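PDB 6IUY: glycerol-3-phosphate dehydrogenase [NAD(+)] from Dunaliella salina, which joins a phosphatase domain to an NAD-dependent glycerol-3-phosphate dehydrogenase and converts dihydroxyacetone phosphate directly to glycerol. Local coordinates for residues Arg256-Met261 with Gly343-Ile348; Ser288-Glu293 with Gly434-Gln439; Gly596-Thr601 with Cys610-Met615. One frame throughout, in Å; residues are numbered along the deposited sequence.

Interaction 1: Arg256-Met261 with Gly343-Ile348; sequences RYKVTM and GADALI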
loop_
_atom_site.group_PDB
_atom_site.type_symbol
_atom_site.label_atom_id
_atom_site.label_comp_id
_atom_site.label_asym_id
_atom_site.label_seq_id
_atom_site.Cartn_x
_atom_site.Cartn_y
_atom_site.Cartn_z
ATOM N N ARG A 256 8.004 31.980 19.495
ATOM C CA ARG A 256 9.092 31.008 19.610
ATOM C C ARG A 256 8.590 29.851 20.454
ATOM O O ARG A 256 8.297 30.015 21.643
ATOM C CB ARG A 256 10.343 31.618 20.239
ATOM C CG ARG A 256 11.554 30.726 20.115
ATOM C CD ARG A 256 12.727 31.207 20.953
ATOM N NE ARG A 256 13.305 32.441 20.443
ATOM C CZ ARG A 256 13.228 33.615 21.065
ATOM N NH1 ARG A 256 12.602 33.716 22.233
ATOM N NH2 ARG A 256 13.784 34.690 20.518
ATOM N N TYR A 257 8.477 28.683 19.838
ATOM C CA TYR A 257 7.831 27.545 20.476
ATOM C C TYR A 257 8.745 26.898 21.509
ATOM O O TYR A 257 9.909 26.637 21.216
ATOM C CB TYR A 257 7.410 26.530 19.411
ATOM C CG TYR A 257 6.228 26.981 18.593
ATOM C CD1 TYR A 257 6.382 27.861 17.524
ATOM C CD2 TYR A 257 4.952 26.540 18.892
ATOM C CE1 TYR A 257 5.276 28.285 16.781
ATOM C CE2 TYR A 257 3.855 26.941 18.150
ATOM C CZ TYR A 257 4.023 27.815 17.105
ATOM O OH TYR A 257 2.922 28.214 16.389
ATOM N N LYS A 258 8.245 26.691 22.726
ATOM C CA LYS A 258 8.957 25.858 23.709
ATOM C C LYS A 258 8.456 24.429 23.554
ATOM O O LYS A 258 7.250 24.204 23.525
ATOM C CB LYS A 258 8.729 26.314 25.165
ATOM C CG LYS A 258 9.299 27.697 25.550
ATOM C CD LYS A 258 9.276 27.882 27.085
ATOM C CE LYS A 258 9.020 29.330 27.498
ATOM N NZ LYS A 258 9.937 30.287 26.822
ATOM N N VAL A 259 9.372 23.471 23.468
ATOM C CA VAL A 259 8.976 22.088 23.220
ATOM C C VAL A 259 9.096 21.240 24.474
ATOM O O VAL A 259 10.113 21.287 25.159
ATOM C CB VAL A 259 9.835 21.464 22.115
ATOM C CG1 VAL A 259 9.379 20.034 21.821
ATOM C CG2 VAL A 259 9.788 22.347 20.856
ATOM N N THR A 260 8.057 20.470 24.771
ATOM C CA THR A 260 8.114 19.504 25.850
ATOM C C THR A 260 7.754 18.096 25.358
ATOM O O THR A 260 6.668 17.878 24.813
ATOM C CB THR A 260 7.177 19.917 26.992
ATOM O OG1 THR A 260 7.701 21.104 27.588
ATOM C CG2 THR A 260 7.078 18.818 28.049
ATOM N N MET A 261 8.674 17.155 25.577
ATOM C CA MET A 261 8.438 15.734 25.362
ATOM C C MET A 261 7.787 15.142 26.606
ATOM O O MET A 261 8.353 15.227 27.700
ATOM C CB MET A 261 9.761 15.019 25.044
ATOM C CG MET A 261 9.685 13.474 25.014
ATOM S SD MET A 261 8.703 12.842 23.629
ATOM C CE MET A 261 7.196 12.477 24.482
ATOM N N GLY A 343 5.065 25.673 30.502
ATOM C CA GLY A 343 5.472 26.707 29.556
ATOM C C GLY A 343 5.373 26.335 28.075
ATOM O O GLY A 343 5.766 27.114 27.203
ATOM N N ALA A 344 4.839 25.154 27.783
ATOM C CA ALA A 344 5.060 24.524 26.483
ATOM C C ALA A 344 4.062 24.938 25.424
ATOM O O ALA A 344 2.860 24.852 25.648
ATOM C CB ALA A 344 5.040 22.997 26.630
ATOM N N ASP A 345 4.585 25.322 24.256
ATOM C CA ASP A 345 3.776 25.645 23.075
ATOM C C ASP A 345 3.594 24.418 22.175
ATOM O O ASP A 345 2.587 24.276 21.484
ATOM C CB ASP A 345 4.433 26.776 22.283
ATOM C CG ASP A 345 4.736 27.988 23.150
ATOM O OD1 ASP A 345 3.772 28.676 23.541
ATOM O OD2 ASP A 345 5.923 28.237 23.442
ATOM N N ALA A 346 4.589 23.540 22.206
ATOM C CA ALA A 346 4.609 22.338 21.387
ATOM C C ALA A 346 4.728 21.113 22.280
ATOM O O ALA A 346 5.767 20.898 22.880
ATOM C CB ALA A 346 5.766 22.400 20.399
ATOM N N LEU A 347 3.662 20.330 22.380
ATOM C CA LEU A 347 3.673 19.116 23.195
ATOM C C LEU A 347 3.809 17.848 22.357
ATOM O O LEU A 347 2.986 17.603 21.482
ATOM C CB LEU A 347 2.383 19.000 24.019
ATOM C CG LEU A 347 2.136 19.873 25.244
ATOM C CD1 LEU A 347 0.787 19.502 25.868
ATOM C CD2 LEU A 347 3.259 19.661 26.246
ATOM N N ILE A 348 4.820 17.035 22.660
ATOM C CA ILE A 348 4.982 15.724 22.066
ATOM C C ILE A 348 4.545 14.664 23.077
ATOM O O ILE A 348 5.081 14.568 24.176
ATOM C CB ILE A 348 6.448 15.494 21.620
ATOM C CG1 ILE A 348 6.870 16.593 20.658
ATOM C CG2 ILE A 348 6.614 14.154 20.923
ATOM C CD1 ILE A 348 8.353 16.694 20.452
#
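Val259, Thr260 and Met261 pair with Ala346, Leu347 and Ile348 as neighbouring parallel strands at the middle of the Rossmann-type sheet, the first and fourth strands of the 3-2-1-4-5-6 order, with Ala344 and Asp345 as the loop leading in. Backbone bonds alternate as a parallel pair requires: Thr260 N gives to Ala346 O and Ile348 N to Thr260 O, both at 3.0 Å. At the start of the pair Lys258 O takes two donors, Asp345 N and Ala346 N.

The Asp345 side chain ties the strand entrance together. Its CB lies 3.4 Å from Tyr257 CD2, the carboxylate standing almost perpendicular to the tyrosine ring. With CG beside the backbone N (chi1 -53°), the carboxylate reaches toward the other chain, CG coming near Tyr257 CA and Lys258 N. At the tip OD2 receives Lys258 N at 2.9 Å in a nearly straight bond (168°) on its anti lone pair, extending the bonding pattern ahead of the strand that starts at Ala346. Lys258 itself runs its aliphatic chain past Gly343 O.

Thr260 and Leu347 share one face, CB of Thr260 near Leu347 CD2; Ala344 CB also touches Thr260, whose OG1 is bonded to Ala340 O. The other face carries Val259, Met261, Ala346 and Ile348, covered by helices 266-282 and 431-441. There Met261 SD rests 3.7 Å from Ile348 CG2, and Val259 CG1 meets Ile348 CD1 at 3.8 Å.

Interaction 2: Ser288-Glu293 with Gly434-Gln439; sequences SVFEKE and GSLWQQ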
loop_
_atom_site.group_PDB
_atom_site.type_symbol
_atom_site.label_atom_id
_atom_site.label_comp_id
_atom_site.label_asym_id
_atom_site.label_seq_id
_atom_site.Cartn_x
_atom_site.Cartn_y
_atom_site.Cartn_z
ATOM N N SER A 288 14.472 32.361 15.457
ATOM C CA SER A 288 14.192 30.932 15.632
ATOM C C SER A 288 12.760 30.632 16.020
ATOM O O SER A 288 12.229 31.251 16.945
ATOM C CB SER A 288 15.108 30.332 16.698
ATOM O OG SER A 288 14.701 29.008 17.017
ATOM N N VAL A 289 12.136 29.671 15.335
ATOM C CA VAL A 289 10.781 29.288 15.709
ATOM C C VAL A 289 10.742 28.385 16.963
ATOM O O VAL A 289 9.656 28.133 17.497
ATOM C CB VAL A 289 10.048 28.582 14.543
ATOM C CG1 VAL A 289 10.619 27.210 14.295
ATOM C CG2 VAL A 289 8.555 28.481 14.829
ATOM N N PHE A 290 11.900 27.907 17.439
ATOM C CA PHE A 290 11.929 27.046 18.642
ATOM C C PHE A 290 12.859 27.545 19.760
ATOM O O PHE A 290 13.963 28.037 19.495
ATOM C CB PHE A 290 12.359 25.608 18.297
ATOM C CG PHE A 290 11.518 24.960 17.253
ATOM C CD1 PHE A 290 10.208 24.641 17.517
ATOM C CD2 PHE A 290 12.048 24.647 16.015
ATOM C CE1 PHE A 290 9.434 24.053 16.565
ATOM C CE2 PHE A 290 11.276 24.052 15.058
ATOM C CZ PHE A 290 9.970 23.759 15.328
ATOM N N GLU A 291 12.416 27.377 21.003
ATOM C CA GLU A 291 13.317 27.490 22.154
ATOM C C GLU A 291 14.415 26.446 22.012
ATOM O O GLU A 291 14.146 25.329 21.570
ATOM C CB GLU A 291 12.564 27.294 23.472
ATOM C CG GLU A 291 12.024 28.575 24.083
ATOM C CD GLU A 291 13.118 29.617 24.319
ATOM O OE1 GLU A 291 14.168 29.273 24.911
ATOM O OE2 GLU A 291 12.938 30.785 23.899
ATOM N N LYS A 292 15.646 26.800 22.365
ATOM C CA LYS A 292 16.758 25.870 22.209
ATOM C C LYS A 292 16.597 24.656 23.109
ATOM O O LYS A 292 16.881 23.522 22.711
ATOM C CB LYS A 292 18.096 26.544 22.502
ATOM C CG LYS A 292 19.270 25.601 22.284
ATOM C CD LYS A 292 20.610 26.274 22.540
ATOM C CE LYS A 292 21.760 25.338 22.205
ATOM N NZ LYS A 292 23.089 26.017 22.329
ATOM N N GLU A 293 16.112 24.896 24.318
ATOM C CA GLU A 293 15.999 23.836 25.301
ATOM C C GLU A 293 14.701 23.042 25.211
ATOM O O GLU A 293 13.601 23.605 25.204
ATOM C CB GLU A 293 16.144 24.419 26.701
ATOM C CG GLU A 293 15.826 23.419 27.805
ATOM C CD GLU A 293 16.132 23.971 29.197
ATOM O OE1 GLU A 293 17.330 24.034 29.538
ATOM O OE2 GLU A 293 15.185 24.332 29.936
ATOM N N GLY A 434 1.580 20.750 10.423
ATOM C CA GLY A 434 2.458 19.882 9.664
ATOM C C GLY A 434 3.804 20.505 9.409
ATOM O O GLY A 434 4.835 19.867 9.587
ATOM N N SER A 435 3.795 21.773 9.019
ATOM C CA SER A 435 5.025 22.501 8.743
ATOM C C SER A 435 5.952 22.614 9.974
ATOM O O SER A 435 7.174 22.425 9.880
ATOM C CB SER A 435 4.680 23.900 8.219
ATOM O OG SER A 435 5.849 24.704 8.157
ATOM N N LEU A 436 5.366 22.959 11.116
ATOM C CA LEU A 436 6.088 23.044 12.385
ATOM C C LEU A 436 6.687 21.689 12.772
ATOM O O LEU A 436 7.893 21.559 12.975
ATOM C CB LEU A 436 5.138 23.533 13.488
ATOM C CG LEU A 436 5.732 23.872 14.863
ATOM C CD1 LEU A 436 6.473 25.200 14.807
ATOM C CD2 LEU A 436 4.646 23.890 15.950
ATOM N N TRP A 437 5.835 20.672 12.850
ATOM C CA TRP A 437 6.293 19.328 13.187
ATOM C C TRP A 437 7.385 18.813 12.250
ATOM O O TRP A 437 8.355 18.186 12.698
ATOM C CB TRP A 437 5.113 18.367 13.204
ATOM C CG TRP A 437 4.140 18.679 14.285
ATOM C CD1 TRP A 437 2.796 18.845 14.157
ATOM C CD2 TRP A 437 4.441 18.891 15.675
ATOM N NE1 TRP A 437 2.236 19.120 15.387
ATOM C CE2 TRP A 437 3.231 19.164 16.325
ATOM C CE3 TRP A 437 5.616 18.856 16.424
ATOM C CZ2 TRP A 437 3.165 19.411 17.699
ATOM C CZ3 TRP A 437 5.543 19.079 17.786
ATOM C CH2 TRP A 437 4.332 19.363 18.405
ATOM N N GLN A 438 7.257 19.079 10.954
ATOM C CA GLN A 438 8.260 18.584 10.025
ATOM C C GLN A 438 9.597 19.229 10.289
ATOM O O GLN A 438 10.636 18.550 10.270
ATOM C CB GLN A 438 7.853 18.819 8.570
ATOM C CG GLN A 438 8.896 18.299 7.577
ATOM C CD GLN A 438 8.438 18.417 6.122
ATOM O OE1 GLN A 438 7.572 19.229 5.791
ATOM N NE2 GLN A 438 9.022 17.608 5.256
ATOM N N GLN A 439 9.587 20.540 10.528
ATOM C CA GLN A 439 10.819 21.252 10.856
ATOM C C GLN A 439 11.394 20.708 12.169
ATOM O O GLN A 439 12.593 20.583 12.309
ATOM C CB GLN A 439 10.583 22.774 10.946
ATOM C CG GLN A 439 11.827 23.579 11.386
ATOM C CD GLN A 439 11.631 25.109 11.302
ATOM O OE1 GLN A 439 10.565 25.596 10.900
ATOM N NE2 GLN A 439 12.664 25.861 11.683
#
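Phe290 and Leu436 meet through their torsions: Phe290 starts toward the helix, its CG beside its own N (chi1 -56°), which carries the ring across, while Leu436 holds CG opposite its N (chi1 -172°) and, with chi2 at 75°, brings CD1 to the ring. Leu436 CD1 is the shared point of the contact. It lies 3.6 Å from Phe290 CE1, approaching the ring obliquely, and 3.9 Å from Val289 CG2.

The far rim of the phenyl group is used as well. Gln439 CG comes to its edge, near the ring plane, 3.7 Å from CE2, and the two side chains run antiparallel past one another. Leu436 O also lies at the edge, 3.8 Å from CZ. One face of the ring is covered by its own neighbour, Val289 CG1, about 3.3 Å above the plane and offset toward the rim. Within the segment, Ser288 OG gives a 2.8 Å hydrogen bond to Phe290 O, in the carbonyl plane.

Tyr257 packs on Val289, Phe290 and Leu436, and Thr279 and Ala282 of helix 266-282 border the ring. Were Phe290 an alanine, Leu436 CD1 and Gln439 CG would probably lose the ring they rest against, opening a gap between strand and helix. The contact is characteristic of an alpha/beta fold: helix 431-441, the connection of the beta-alpha-beta crossover between parallel strands 422-427 and 446-451, packs against the sheet's face and reaches the chain entering strand 293-297.

Interaction 3: Gly596-Thr601 with Cys610-Met615; sequences GEVPPT and CSMPSM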
loop_
_atom_site.group_PDB
_atom_site.type_symbol
_atom_site.label_atom_id
_atom_site.label_comp_id
_atom_site.label_asym_id
_atom_site.label_seq_id
_atom_site.Cartn_x
_atom_site.Cartn_y
_atom_site.Cartn_z
ATOM N N GLY A 596 -5.468 -18.534 25.346
ATOM C CA GLY A 596 -5.387 -19.966 25.562
ATOM C C GLY A 596 -6.616 -20.755 25.161
ATOM O O GLY A 596 -6.832 -21.859 25.652
ATOM N N GLU A 597 -7.428 -20.201 24.268
ATOM C CA GLU A 597 -8.588 -20.937 23.791
ATOM C C GLU A 597 -8.223 -21.721 22.540
ATOM O O GLU A 597 -8.812 -22.760 22.251
ATOM C CB GLU A 597 -9.768 -20.005 23.499
ATOM C CG GLU A 597 -10.230 -19.176 24.672
ATOM C CD GLU A 597 -11.397 -18.294 24.291
ATOM O OE1 GLU A 597 -11.921 -18.477 23.170
ATOM O OE2 GLU A 597 -11.787 -17.427 25.100
ATOM N N VAL A 598 -7.250 -21.210 21.799
ATOM C CA VAL A 598 -6.772 -21.867 20.591
ATOM C C VAL A 598 -5.286 -22.124 20.783
ATOM O O VAL A 598 -4.588 -21.308 21.384
ATOM C CB VAL A 598 -7.040 -21.004 19.339
ATOM C CG1 VAL A 598 -6.349 -21.577 18.105
ATOM C CG2 VAL A 598 -8.532 -20.881 19.109
ATOM N N PRO A 599 -4.796 -23.281 20.322
ATOM C CA PRO A 599 -3.372 -23.567 20.490
ATOM C C PRO A 599 -2.556 -22.723 19.527
ATOM O O PRO A 599 -3.052 -22.383 18.449
ATOM C CB PRO A 599 -3.268 -25.055 20.144
ATOM C CG PRO A 599 -4.378 -25.260 19.149
ATOM C CD PRO A 599 -5.504 -24.371 19.625
ATOM N N PRO A 600 -1.320 -22.388 19.898
ATOM C CA PRO A 600 -0.520 -21.537 19.019
ATOM C C PRO A 600 -0.385 -22.115 17.611
ATOM O O PRO A 600 -0.235 -21.355 16.652
ATOM C CB PRO A 600 0.843 -21.476 19.724
ATOM C CG PRO A 600 0.552 -21.828 21.166
ATOM C CD PRO A 600 -0.623 -22.753 21.144
ATOM N N THR A 601 -0.453 -23.438 17.482
ATOM C CA THR A 601 -0.234 -24.081 16.183
ATOM C C THR A 601 -1.320 -23.757 15.159
ATOM O O THR A 601 -1.142 -24.026 13.969
ATOM C CB THR A 601 -0.158 -25.608 16.309
ATOM O OG1 THR A 601 -1.431 -26.102 16.723
ATOM C CG2 THR A 601 0.899 -26.023 17.324
ATOM N N CYS A 610 -10.900 -18.971 14.187
ATOM C CA CYS A 610 -11.690 -17.881 14.747
ATOM C C CYS A 610 -13.018 -18.396 15.291
ATOM O O CYS A 610 -13.554 -17.837 16.252
ATOM C CB CYS A 610 -11.934 -16.797 13.706
ATOM S SG CYS A 610 -12.832 -17.383 12.266
ATOM N N SER A 611 -13.541 -19.468 14.692
ATOM C CA SER A 611 -14.844 -20.001 15.100
ATOM C C SER A 611 -14.750 -21.366 15.791
ATOM O O SER A 611 -15.709 -21.798 16.418
ATOM C CB SER A 611 -15.795 -20.097 13.894
ATOM O OG SER A 611 -15.212 -20.810 12.806
ATOM N N MET A 612 -13.605 -22.038 15.693
ATOM C CA MET A 612 -13.468 -23.370 16.280
ATOM C C MET A 612 -13.790 -23.364 17.771
ATOM O O MET A 612 -13.639 -22.344 18.435
ATOM C CB MET A 612 -12.062 -23.921 16.050
ATOM C CG MET A 612 -10.930 -22.997 16.476
ATOM S SD MET A 612 -9.372 -23.893 16.641
ATOM C CE MET A 612 -9.580 -24.665 18.247
ATOM N N PRO A 613 -14.260 -24.503 18.303
ATOM C CA PRO A 613 -14.589 -24.530 19.733
ATOM C C PRO A 613 -13.321 -24.437 20.559
ATOM O O PRO A 613 -12.305 -24.980 20.142
ATOM C CB PRO A 613 -15.279 -25.891 19.921
ATOM C CG PRO A 613 -15.693 -26.313 18.526
ATOM C CD PRO A 613 -14.619 -25.764 17.631
ATOM N N SER A 614 -13.380 -23.768 21.703
ATOM C CA SER A 614 -12.214 -23.635 22.566
ATOM C C SER A 614 -11.631 -24.995 22.956
ATOM O O SER A 614 -12.346 -25.995 22.993
ATOM C CB SER A 614 -12.576 -22.842 23.826
ATOM O OG SER A 614 -13.264 -21.656 23.488
ATOM N N MET A 615 -10.329 -25.020 23.236
ATOM C CA MET A 615 -9.653 -26.211 23.748
ATOM C C MET A 615 -9.951 -26.406 25.235
ATOM O O MET A 615 -10.221 -25.432 25.950
ATOM C CB MET A 615 -8.142 -26.102 23.546
ATOM C CG MET A 615 -7.427 -25.417 24.720
ATOM S SD MET A 615 -5.637 -25.254 24.537
ATOM C CE MET A 615 -5.535 -24.008 23.254
#
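Met615 and Glu597 join the two loops by a backbone hydrogen bond: Met615 N donates to Glu597 O at 2.9 Å, the N-H...O angle being 162° and the donor lying in the carbonyl plane. Ser614 CA adds a 3.5 Å CA-H...O approach to the same oxygen. Close to this bond, Met612 reaches in with CG held between its backbone N and carbonyl carbon (chi1 52°), so that the thioether heads for Val598. SD rests 4.0 Å from Val598 CG2 and 4.1 Å from CG1, spanning both methyls of the buried valine, and the two side chains meet at a slant.

The outer side is looser. Met615, bent at chi3, runs beside Gly596 O, with CG at 3.7 Å, but the modelled place of its terminal methyl near Val598 and Pro599 is doubtful. Ser614 OG makes only a weak bond of 3.5 Å to Glu597 OE1, an atom whose position is itself less certain. The stronger partner of that carboxylate is Arg592 of helix 585-594, which forms a salt bridge to it and also donates to Met612 O. One arginine of the helix thereby engages both loops.

Gly596, with positive phi, ends helix 585-594 in a Schellman motif, and the arrangement is that of a C-terminal tail laid across a capped helix end at the surface of the mostly helical C-terminal part of the dehydrogenase.

In the fold
Interactions 1 and 2 adjoin, their centres about 9 Å apart, and their segments alternate along the chain: 256-261, 288-293, 343-348, then 434-439. Strand 257-262 joins them, since Tyr257 probably pairs through its backbone with Val289 and Glu291 while its segment lies against 343-348. Together they tie the N-terminal ends of inner strands of the Rossmann-type sheet to helix 431-441, whereas NAD binds toward the strands' C-terminal ends. Interaction 3 comes last in the sequence and stands apart, its centre about 48 Å from that of interaction 1 and 50 Å from that of interaction 2, in the helical C-terminal part. None lies among the magnesium-binding residues of the phosphatase domain.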